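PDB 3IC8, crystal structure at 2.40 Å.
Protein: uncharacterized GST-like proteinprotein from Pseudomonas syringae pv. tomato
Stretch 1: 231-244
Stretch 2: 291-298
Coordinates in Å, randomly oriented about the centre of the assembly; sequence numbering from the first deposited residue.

Stretch 1 231-244: AIEIASNATPAPLP
Stretch 2 291-298: NRAGVVHV

Where the end of a helix meets a second segment of the same chain, packing is often carried by apolar side chains, small and large, and by C-H contacts to rings and carbonyls; the GST-like protein from Pseudomonas syringae offers a compact example. Two stretches, 231–244 and 291–298, bury 480 Å² between them without one direct hydrogen bond.

The apolar centre lies on the last turns of the helix, which begins earlier in the chain and runs through Asn-237. Ile-232 points toward the second stretch in the m,t rotamer (chi1 -71°, chi2 170°) and sets its CG2 3.9 Å from Ala-293 CB. One turn on, Ala-235 also points toward the partner, and its CB lies 4.4 Å from Ala-293 CB. The two alanine side chains are short, and the backbones lie close: the CA atoms of Ser-236 and Ala-293 are 4.8 Å apart, the first point of register.

The second is Pro-240 with His-297, their CA atoms 6.1 Å apart. Between these points the chains advance in the same general direction. Ala-238 (-82/166) is the first residue to leave helical angles, Thr-239 follows at -127/145, and residues 240–244 continue the extended course, with phi from -70° to -63° and psi from 144° to 158°. In stretch 2, residues 291–293 have helical angles without the regular bonds, Gly-294 adopts 83/-155, the chain turns a corner at Val-295, and a strand includes 296–298. At the Gly-294 angles a CB would be jammed against the preceding carbonyl oxygen, which by itself calls for glycine; an ideal Gly-294 CB would stand 3.5 Å from Ser-236 OG.

Along the extended segment, Pro-240, with a C-gamma exo ring, covers one face of the His-297 imidazole. Its CB stands 3.6 Å from the His-297 ring centroid, 14° off the normal, a CH-pi contact in which a proline C-H meets the aromatic pi cloud. The histidine holds chi1 at -85° (m) and chi2 at 12°, and a weak hydrogen bond runs from His-297 ND1 to Val-296 O at 3.5 Å. Leu-243 (m,t) starts sideways, but its end comes nearer, CD2 reaching 3.8 Å from His-297 NE2 at an oblique approach. Pro-240 CG also lies 4.5 Å from Val-295 CG1, extending the apolar surface.

Toward the polar edge, Ile-232 CD1 lies over one face of the Arg-292 guanidinium, 3.6 Å from Arg-292 NH2. This flat face can accept a methyl group while NH1 and NH2 hydrogen-bond elsewhere in the structure. Arg-292 has chi1 -56° (m), with chi2 141° and chi3 91° between wells. The backbone places Ser-236 CA 3.3 Å from Ala-293 O, a CA-H...O contact with an angle of 129° at the hydrogen; the Ser-236 side chain has chi1 -146°, between wells.

The O of water 1 lies within donating distance of Ala-235 O (2.8 Å) and Val-295 O (2.9 Å), though the water has more acceptors nearby than protons to give. It sits between the carbonyl of the helix's last turn and that of the corner residue.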

# COMPACT_ATOMS: atom_id res chain seq x y z
N ALA A 231 22.29 19.54 22.94
CA ALA A 231 22.94 19.79 21.68
C ALA A 231 24.07 20.78 21.80
O ALA A 231 25.08 20.63 21.19
CB ALA A 231 21.95 20.23 20.70
N ILE A 232 23.89 21.82 22.58
CA ILE A 232 24.97 22.72 22.81
C ILE A 232 26.12 22.00 23.50
O ILE A 232 27.26 22.18 23.16
CB ILE A 232 24.54 23.88 23.64
CG1 ILE A 232 23.64 24.76 22.82
CG2 ILE A 232 25.69 24.67 24.05
CD1 ILE A 232 22.97 25.79 23.57
N GLU A 233 25.83 21.17 24.47
CA GLU A 233 26.88 20.49 25.18
C GLU A 233 27.66 19.59 24.26
O GLU A 233 28.85 19.47 24.39
CB GLU A 233 26.36 19.68 26.35
CG GLU A 233 25.75 20.50 27.44
CD GLU A 233 26.70 21.48 28.07
OE1 GLU A 233 27.74 21.06 28.60
OE2 GLU A 233 26.39 22.67 28.09
N ILE A 234 26.97 18.96 23.34
CA ILE A 234 27.62 18.05 22.46
C ILE A 234 28.62 18.79 21.65
O ILE A 234 29.68 18.30 21.39
CB ILE A 234 26.64 17.34 21.56
CG1 ILE A 234 26.07 16.13 22.27
CG2 ILE A 234 27.31 16.92 20.28
CD1 ILE A 234 24.74 15.77 21.82
N ALA A 235 28.28 19.98 21.23
CA ALA A 235 29.19 20.80 20.48
C ALA A 235 30.38 21.18 21.31
O ALA A 235 31.47 21.19 20.83
CB ALA A 235 28.51 22.02 20.01
N SER A 236 30.15 21.55 22.55
CA SER A 236 31.21 21.99 23.43
C SER A 236 32.24 20.93 23.73
O SER A 236 33.42 21.20 23.72
CB SER A 236 30.58 22.43 24.73
OG SER A 236 31.28 23.50 25.28
N ASN A 237 31.76 19.75 24.04
CA ASN A 237 32.57 18.56 24.22
C ASN A 237 33.27 18.05 22.99
O ASN A 237 34.31 17.46 23.08
CB ASN A 237 31.80 17.46 24.91
CG ASN A 237 31.40 17.83 26.28
OD1 ASN A 237 32.04 18.64 26.91
ND2 ASN A 237 30.32 17.27 26.74
N ALA A 238 32.66 18.27 21.85
CA ALA A 238 33.23 17.85 20.60
C ALA A 238 34.26 18.83 20.08
O ALA A 238 34.33 19.94 20.54
CB ALA A 238 32.16 17.65 19.60
N THR A 239 35.03 18.41 19.10
CA THR A 239 35.90 19.31 18.38
C THR A 239 35.67 19.19 16.89
O THR A 239 35.40 18.14 16.37
CB THR A 239 37.41 19.17 18.76
OG1 THR A 239 38.03 18.20 17.94
CG2 THR A 239 37.57 18.77 20.17
N PRO A 240 35.77 20.31 16.20
CA PRO A 240 35.41 20.38 14.81
C PRO A 240 36.26 19.51 13.94
O PRO A 240 37.42 19.35 14.18
CB PRO A 240 35.68 21.83 14.47
CG PRO A 240 35.59 22.51 15.68
CD PRO A 240 36.07 21.64 16.73
N ALA A 241 35.64 18.96 12.92
CA ALA A 241 36.27 18.02 12.05
C ALA A 241 37.38 18.67 11.26
O ALA A 241 37.42 19.85 11.08
CB ALA A 241 35.29 17.45 11.13
N PRO A 242 38.31 17.85 10.82
CA PRO A 242 39.42 18.36 10.06
C PRO A 242 38.88 18.92 8.78
O PRO A 242 37.94 18.38 8.26
CB PRO A 242 40.24 17.10 9.78
CG PRO A 242 39.32 16.01 9.94
CD PRO A 242 38.39 16.40 11.00
N LEU A 243 39.48 19.99 8.29
CA LEU A 243 39.07 20.65 7.09
C LEU A 243 39.37 19.83 5.87
O LEU A 243 40.25 19.03 5.86
CB LEU A 243 39.79 21.97 6.96
CG LEU A 243 39.80 22.91 8.13
CD1 LEU A 243 40.50 24.12 7.77
CD2 LEU A 243 38.43 23.24 8.50
N PRO A 244 38.67 20.10 4.80
CA PRO A 244 38.87 19.37 3.56
C PRO A 244 40.24 19.66 3.00
O PRO A 244 40.79 20.71 3.22
CB PRO A 244 37.80 19.95 2.67
CG PRO A 244 36.82 20.42 3.56
CD PRO A 244 37.48 20.94 4.72
N ASN A 291 29.94 31.50 23.75
CA ASN A 291 30.11 31.46 25.18
C ASN A 291 29.63 30.17 25.79
O ASN A 291 30.30 29.61 26.62
CB ASN A 291 29.40 32.64 25.82
CG ASN A 291 30.25 33.89 25.85
OD1 ASN A 291 31.46 33.84 25.76
ND2 ASN A 291 29.60 35.03 25.99
N ARG A 292 28.44 29.72 25.44
CA ARG A 292 28.03 28.36 25.71
C ARG A 292 28.59 27.20 24.92
O ARG A 292 28.92 26.19 25.48
CB ARG A 292 26.52 28.26 25.72
CG ARG A 292 25.89 29.17 26.68
CD ARG A 292 24.67 29.73 26.09
NE ARG A 292 23.54 28.90 26.41
CZ ARG A 292 22.49 28.77 25.64
NH1 ARG A 292 22.41 29.41 24.50
NH2 ARG A 292 21.52 28.00 26.03
N ALA A 293 28.61 27.30 23.61
CA ALA A 293 28.97 26.16 22.78
C ALA A 293 30.44 25.96 22.49
O ALA A 293 30.83 24.94 22.00
CB ALA A 293 28.20 26.17 21.51
N GLY A 294 31.27 26.94 22.78
CA GLY A 294 32.67 26.76 22.54
C GLY A 294 33.04 27.04 21.13
O GLY A 294 32.38 27.77 20.45
N VAL A 295 34.13 26.44 20.69
CA VAL A 295 34.60 26.64 19.35
C VAL A 295 33.80 25.80 18.40
O VAL A 295 33.59 24.63 18.63
CB VAL A 295 36.04 26.27 19.22
CG1 VAL A 295 36.45 26.38 17.81
CG2 VAL A 295 36.87 27.14 20.06
N VAL A 296 33.37 26.42 17.32
CA VAL A 296 32.48 25.80 16.38
C VAL A 296 32.83 26.14 14.94
O VAL A 296 33.30 27.22 14.66
CB VAL A 296 31.09 26.25 16.70
CG1 VAL A 296 30.43 26.76 15.52
CG2 VAL A 296 30.34 25.17 17.33
N HIS A 297 32.60 25.21 14.04
CA HIS A 297 32.80 25.45 12.63
C HIS A 297 31.44 25.48 11.98
O HIS A 297 30.66 24.58 12.17
CB HIS A 297 33.58 24.32 12.01
CG HIS A 297 35.06 24.46 12.12
ND1 HIS A 297 35.67 25.38 12.92
CD2 HIS A 297 36.05 23.77 11.52
CE1 HIS A 297 36.97 25.26 12.81
NE2 HIS A 297 37.23 24.30 11.97
N VAL A 298 31.17 26.50 11.19
CA VAL A 298 29.91 26.66 10.49
C VAL A 298 30.09 26.62 8.99
O VAL A 298 30.91 27.30 8.45
CB VAL A 298 29.24 27.93 10.91
CG1 VAL A 298 27.86 28.02 10.36
CG2 VAL A 298 29.18 28.01 12.35
O HOH W 1 33.38 23.19 21.09